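PDB 5GNE: leucine aminopeptidase from Legionella pneumophila, which probably removes amino-terminal residues from peptides as a zinc-dependent exopeptidase of the M28 family. Local coordinates for residues A[143-148]-A[175-180]; A[158-163]-A[255-260]. One frame throughout, in Å; residues are numbered along the deposited sequence.

Contact 1 (A[143-148]-A[175-180]); sequences QQFDTL and TVIGKD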
loop_
_atom_site.group_PDB
_atom_site.type_symbol
_atom_site.label_atom_id
_atom_site.label_comp_id
_atom_site.label_asym_id
_atom_site.label_seq_id
_atom_site.Cartn_x
_atom_site.Cartn_y
_atom_site.Cartn_z
ATOM N N GLN A 143 -5.662 -7.280 15.634
ATOM C CA GLN A 143 -5.423 -8.107 16.800
ATOM C C GLN A 143 -3.990 -8.646 16.828
ATOM O O GLN A 143 -3.406 -8.779 17.906
ATOM C CB GLN A 143 -6.457 -9.224 16.837
ATOM C CG GLN A 143 -6.056 -10.442 17.597
ATOM C CD GLN A 143 -7.024 -11.559 17.338
ATOM O OE1 GLN A 143 -8.192 -11.477 17.715
ATOM N NE2 GLN A 143 -6.563 -12.596 16.644
ATOM N N GLN A 144 -3.414 -8.938 15.658
ATOM C CA GLN A 144 -1.997 -9.341 15.595
ATOM C C GLN A 144 -1.092 -8.237 16.142
ATOM O O GLN A 144 -0.089 -8.502 16.797
ATOM C CB GLN A 144 -1.557 -9.678 14.171
ATOM C CG GLN A 144 -2.257 -10.847 13.538
ATOM C CD GLN A 144 -2.017 -12.141 14.279
ATOM O OE1 GLN A 144 -2.938 -12.691 14.875
ATOM N NE2 GLN A 144 -0.778 -12.630 14.255
ATOM N N PHE A 145 -1.462 -6.990 15.881
ATOM C CA PHE A 145 -0.676 -5.878 16.384
ATOM C C PHE A 145 -0.884 -5.746 17.886
ATOM O O PHE A 145 0.083 -5.731 18.647
ATOM C CB PHE A 145 -1.056 -4.564 15.687
ATOM C CG PHE A 145 -0.283 -3.371 16.189
ATOM C CD1 PHE A 145 0.937 -3.036 15.622
ATOM C CD2 PHE A 145 -0.764 -2.595 17.243
ATOM C CE1 PHE A 145 1.663 -1.934 16.094
ATOM C CE2 PHE A 145 -0.048 -1.495 17.717
ATOM C CZ PHE A 145 1.165 -1.170 17.145
ATOM N N ASP A 146 -2.145 -5.672 18.305
ATOM C CA ASP A 146 -2.488 -5.539 19.718
ATOM C C ASP A 146 -1.818 -6.617 20.563
ATOM O O ASP A 146 -1.229 -6.327 21.616
ATOM C CB ASP A 146 -4.006 -5.602 19.910
ATOM C CG ASP A 146 -4.741 -4.528 19.147
ATOM O OD1 ASP A 146 -4.132 -3.473 18.858
ATOM O OD2 ASP A 146 -5.931 -4.749 18.829
ATOM N N THR A 147 -1.911 -7.860 20.093
ATOM C CA THR A 147 -1.306 -8.986 20.783
ATOM C C THR A 147 0.198 -8.774 20.939
ATOM O O THR A 147 0.742 -8.900 22.043
ATOM C CB THR A 147 -1.567 -10.317 20.054
ATOM O OG1 THR A 147 -2.961 -10.651 20.131
ATOM C CG2 THR A 147 -0.743 -11.436 20.695
ATOM N N LEU A 148 0.867 -8.470 19.830
ATOM C CA LEU A 148 2.306 -8.225 19.848
ATOM C C LEU A 148 2.702 -7.142 20.848
ATOM O O LEU A 148 3.651 -7.307 21.618
ATOM C CB LEU A 148 2.780 -7.804 18.455
ATOM C CG LEU A 148 3.084 -8.905 17.444
ATOM C CD1 LEU A 148 3.464 -8.295 16.102
ATOM C CD2 LEU A 148 4.184 -9.801 17.957
ATOM N N THR A 175 -1.987 1.257 12.817
ATOM C CA THR A 175 -1.295 0.980 14.076
ATOM C C THR A 175 -0.049 1.845 14.138
ATOM O O THR A 175 0.439 2.301 13.098
ATOM C CB THR A 175 -0.877 -0.462 14.213
ATOM O OG1 THR A 175 0.256 -0.701 13.366
ATOM C CG2 THR A 175 -2.033 -1.390 13.854
ATOM N N VAL A 176 0.424 2.123 15.351
ATOM C CA VAL A 176 1.600 2.957 15.525
ATOM C C VAL A 176 2.407 2.509 16.715
ATOM O O VAL A 176 1.864 2.230 17.776
ATOM C CB VAL A 176 1.243 4.475 15.703
ATOM C CG1 VAL A 176 0.265 4.693 16.837
ATOM C CG2 VAL A 176 2.510 5.300 15.933
ATOM N N ILE A 177 3.720 2.453 16.539
ATOM C CA ILE A 177 4.603 2.205 17.659
ATOM C C ILE A 177 5.349 3.503 18.000
ATOM O O ILE A 177 5.988 4.137 17.134
ATOM C CB ILE A 177 5.591 1.081 17.357
ATOM C CG1 ILE A 177 4.853 -0.179 16.914
ATOM C CG2 ILE A 177 6.406 0.760 18.590
ATOM C CD1 ILE A 177 5.783 -1.248 16.478
ATOM N N GLY A 178 5.260 3.893 19.266
ATOM C CA GLY A 178 5.867 5.116 19.735
ATOM C C GLY A 178 4.944 6.303 19.513
ATOM O O GLY A 178 5.352 7.290 18.912
ATOM N N LYS A 179 3.704 6.199 20.003
ATOM C CA LYS A 179 2.680 7.247 19.843
ATOM C C LYS A 179 3.139 8.583 20.429
ATOM O O LYS A 179 2.669 9.638 20.024
ATOM C CB LYS A 179 1.342 6.827 20.455
ATOM C CG LYS A 179 1.359 6.651 21.957
ATOM C CD LYS A 179 -0.056 6.493 22.480
ATOM C CE LYS A 179 -0.138 6.751 23.975
ATOM N NZ LYS A 179 -1.523 6.541 24.448
ATOM N N ASP A 180 3.987 8.533 21.446
ATOM C CA ASP A 180 4.395 9.747 22.153
ATOM C C ASP A 180 5.724 10.292 21.648
ATOM O O ASP A 180 6.213 11.282 22.178
ATOM C CB ASP A 180 4.487 9.516 23.666
ATOM C CG ASP A 180 3.170 9.074 24.275
ATOM O OD1 ASP A 180 2.137 9.723 24.005
ATOM O OD2 ASP A 180 3.183 8.109 25.071
#

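Contact 2 (A[158-163]-A[255-260]); sequences ESYFVK and KKIPVK. With SO4 (sulfate ion), chain E.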
loop_
_atom_site.group_PDB
_atom_site.type_symbol
_atom_site.label_atom_id
_atom_site.label_comp_id
_atom_site.label_asym_id
_atom_site.label_seq_id
_atom_site.Cartn_x
_atom_site.Cartn_y
_atom_site.Cartn_z
ATOM N N GLU A 158 -0.766 2.439 19.635
ATOM C CA GLU A 158 -2.161 2.716 19.348
ATOM C C GLU A 158 -2.592 1.865 18.154
ATOM O O GLU A 158 -1.751 1.508 17.307
ATOM C CB GLU A 158 -2.324 4.197 19.068
ATOM C CG GLU A 158 -3.630 4.810 19.472
ATOM C CD GLU A 158 -3.639 6.301 19.175
ATOM O OE1 GLU A 158 -2.538 6.871 18.965
ATOM O OE2 GLU A 158 -4.733 6.907 19.185
ATOM N N SER A 159 -3.862 1.465 18.114
ATOM C CA SER A 159 -4.424 0.825 16.917
ATOM C C SER A 159 -5.899 1.172 16.772
ATOM O O SER A 159 -6.644 1.126 17.737
ATOM C CB SER A 159 -4.225 -0.696 16.942
ATOM O OG SER A 159 -5.049 -1.314 17.912
ATOM N N TYR A 160 -6.317 1.539 15.565
ATOM C CA TYR A 160 -7.724 1.838 15.311
ATOM C C TYR A 160 -8.163 1.522 13.904
ATOM O O TYR A 160 -7.356 1.506 12.981
ATOM C CB TYR A 160 -8.024 3.295 15.613
ATOM C CG TYR A 160 -7.048 4.271 15.021
ATOM C CD1 TYR A 160 -5.827 4.524 15.645
ATOM C CD2 TYR A 160 -7.340 4.965 13.855
ATOM C CE1 TYR A 160 -4.926 5.441 15.114
ATOM C CE2 TYR A 160 -6.450 5.883 13.324
ATOM C CZ TYR A 160 -5.248 6.124 13.954
ATOM O OH TYR A 160 -4.358 7.040 13.430
ATOM N N PHE A 161 -9.453 1.258 13.748
ATOM C CA PHE A 161 -10.056 1.158 12.437
ATOM C C PHE A 161 -10.282 2.525 11.845
ATOM O O PHE A 161 -10.603 3.465 12.557
ATOM C CB PHE A 161 -11.364 0.399 12.509
ATOM C CG PHE A 161 -11.192 -1.003 12.952
ATOM C CD1 PHE A 161 -10.560 -1.919 12.131
ATOM C CD2 PHE A 161 -11.627 -1.409 14.211
ATOM C CE1 PHE A 161 -10.378 -3.231 12.539
ATOM C CE2 PHE A 161 -11.445 -2.727 14.634
ATOM C CZ PHE A 161 -10.822 -3.640 13.796
ATOM N N VAL A 162 -10.101 2.629 10.535
ATOM C CA VAL A 162 -10.559 3.778 9.786
ATOM C C VAL A 162 -11.595 3.320 8.759
ATOM O O VAL A 162 -11.285 2.562 7.856
ATOM C CB VAL A 162 -9.416 4.502 9.097
ATOM C CG1 VAL A 162 -9.976 5.582 8.162
ATOM C CG2 VAL A 162 -8.479 5.120 10.152
ATOM N N LYS A 163 -12.832 3.757 8.967
ATOM C CA LYS A 163 -13.995 3.409 8.166
ATOM C C LYS A 163 -13.729 3.644 6.689
ATOM O O LYS A 163 -13.169 4.665 6.316
ATOM C CB LYS A 163 -15.169 4.296 8.614
ATOM C CG LYS A 163 -16.506 3.643 8.855
ATOM C CD LYS A 163 -17.494 4.689 9.410
ATOM C CE LYS A 163 -17.099 5.146 10.833
ATOM N NZ LYS A 163 -18.156 5.908 11.592
ATOM N N LYS A 255 -6.281 14.683 11.342
ATOM C CA LYS A 255 -5.659 14.611 12.653
ATOM C C LYS A 255 -4.360 15.383 12.681
ATOM O O LYS A 255 -3.705 15.463 13.722
ATOM C CB LYS A 255 -5.385 13.166 13.031
ATOM C CG LYS A 255 -6.588 12.451 13.554
ATOM C CD LYS A 255 -6.263 10.993 13.748
ATOM C CE LYS A 255 -7.540 10.216 13.987
ATOM N NZ LYS A 255 -7.188 8.887 14.501
ATOM N N LYS A 256 -4.021 15.997 11.552
ATOM C CA LYS A 256 -2.811 16.791 11.480
ATOM C C LYS A 256 -1.551 16.026 11.891
ATOM O O LYS A 256 -0.623 16.613 12.425
ATOM C CB LYS A 256 -2.973 18.034 12.355
ATOM C CG LYS A 256 -2.675 19.365 11.681
ATOM C CD LYS A 256 -3.888 19.951 10.975
ATOM C CE LYS A 256 -3.505 21.232 10.235
ATOM N NZ LYS A 256 -4.635 21.829 9.473
ATOM N N ILE A 257 -1.536 14.709 11.699
ATOM C CA ILE A 257 -0.325 13.934 11.944
ATOM C C ILE A 257 0.778 14.244 10.930
ATOM O O ILE A 257 0.591 14.047 9.724
ATOM C CB ILE A 257 -0.614 12.435 11.922
ATOM C CG1 ILE A 257 -1.617 12.075 13.023
ATOM C CG2 ILE A 257 0.664 11.645 12.135
ATOM C CD1 ILE A 257 -2.286 10.728 12.816
ATOM N N PRO A 258 1.926 14.755 11.406
ATOM C CA PRO A 258 2.985 15.038 10.415
ATOM C C PRO A 258 3.733 13.772 10.010
ATOM O O PRO A 258 4.101 12.982 10.870
ATOM C CB PRO A 258 3.914 16.016 11.144
ATOM C CG PRO A 258 3.658 15.748 12.625
ATOM C CD PRO A 258 2.233 15.274 12.752
ATOM N N VAL A 259 4.023 13.645 8.720
ATOM C CA VAL A 259 4.603 12.440 8.152
ATOM C C VAL A 259 5.745 12.733 7.177
ATOM O O VAL A 259 5.555 13.359 6.128
ATOM C CB VAL A 259 3.546 11.617 7.407
ATOM C CG1 VAL A 259 4.222 10.535 6.568
ATOM C CG2 VAL A 259 2.550 11.028 8.381
ATOM N N LYS A 260 6.917 12.216 7.518
ATOM C CA LYS A 260 8.152 12.481 6.789
ATOM C C LYS A 260 8.381 11.526 5.625
ATOM O O LYS A 260 9.112 11.841 4.703
ATOM C CB LYS A 260 9.314 12.351 7.797
ATOM C CG LYS A 260 10.730 12.639 7.284
ATOM C CD LYS A 260 11.760 12.209 8.335
ATOM C CE LYS A 260 13.080 12.929 8.147
ATOM N NZ LYS A 260 13.083 14.277 8.747
HETATM S S SO4 E . 11.505 16.248 12.501
HETATM O O1 SO4 E . 12.314 16.043 13.704
HETATM O O2 SO4 E . 12.240 15.822 11.305
HETATM O O3 SO4 E . 10.263 15.494 12.615
HETATM O O4 SO4 E . 11.176 17.667 12.396
#

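Contact 1 (A[143-148]-A[175-180])
Phe145 lays one face of its ring on Thr175, and this single aromatic side chain carries the helix side of the contact. Thr175 CB sits 3.3 Å from the centroid of the Phe145 ring, only 7° off the ring normal, a CH-pi contact directly over the middle of the face. The two branches of the threonine spread from there: CG2 lies 3.5 Å from Phe145 CG at the root of the ring, whereas Thr175 OG1 lies over the CD1–CE1 side, 3.3 Å from Phe145 CE1. Phe145 keeps CG anti to its backbone N (chi1 179°), which carries the ring off the helix toward the strand. Thr175 tucks OG1 between its own backbone N and carbonyl carbon, and the hydroxyl hydrogen-bonds to the carbonyl O of Phe232 on the next strand; the ring therefore covers a polar atom that is already satisfied. In the alpha/beta fold of the M28 peptidase, helix 132-151 covers one face of the mixed sheet and runs nearly along strand 170-177, the local axes 9.8 Å apart and inclined by 24°. Val176 O and Ile177 approach the rim of the ring instead: Ile177 CG1 is 3.7 Å from Phe145 CE1, near the ring plane. Phe220 of helix 202-221 also meets the Phe145 ring at a steep tilt, while Ser159 and Val157 of the edge strand touch Phe145 as well.

Contact 2 (A[158-163]-A[255-260])
Tyr160 and Lys255 approach from opposite directions, and the closest part of the contact is where the ammonium group settles beside the phenol ring. Lys255 NZ is 3.3 Å from Tyr160 CE2 and 3.4 Å from Tyr160 CZ, reaching the ring obliquely on its hydroxyl half. With CG between its backbone N and carbonyl carbon (chi1 48°), the Tyr160 ring stands off the strand toward 255-260; the lysine supplies the reach, its chain extended beyond CG. Strand 157-164 is the outermost strand on this side of the mixed sheet of the M28 peptidase, and Lys255 stands where helix 243-254 gives way to the loop leading into strand 259-264. That helix ends in a Schellman motif, in which Lys256 takes a positive phi. Asp251, one turn back on the helix, touches Tyr160 and forms a long, weak ion pair with Lys255 NZ. Beyond this close pair the contact loosens quickly. Ile257 CD1 comes no nearer than 4.3 Å to Tyr160 OH, and Ile257 rests on Phe252 of the helix as well. Glu158 OE2 lies 5.6 Å from Lys255 NZ, too far for a salt bridge, although the opposite charges may still attract weakly across the exposed side. At the far end of 255-260, well away from the tyrosine, Lys260 NZ makes a weak hydrogen bond of 3.1 Å to O2 of a sulfate, probably from the crystallisation liquor, which is also bound by Glu184 N and Arg228 NH2.

The contact centres lie about 12 Å apart on the same side of the chain's centre, and their segments alternate along the sequence: 143-148, 158-163, 175-180, 255-260. Helix 132-151 leads into edge strand 157-164, which turns back into its antiparallel neighbour 170-177, so both contacts reach one mixed sheet. They also touch directly. Asp146 OD1 and Ser159 OG are 2.5 Å apart, a probable hydrogen bond joining helix to edge strand, and Val176 N probably bonds to Glu158 O at 3.0 Å between the strands. Buried contact 1 covers the edge pair of strands with a helix; superficial contact 2 joins the edge strand to the loop entering interior strand 259-264, both away from the two zinc ions.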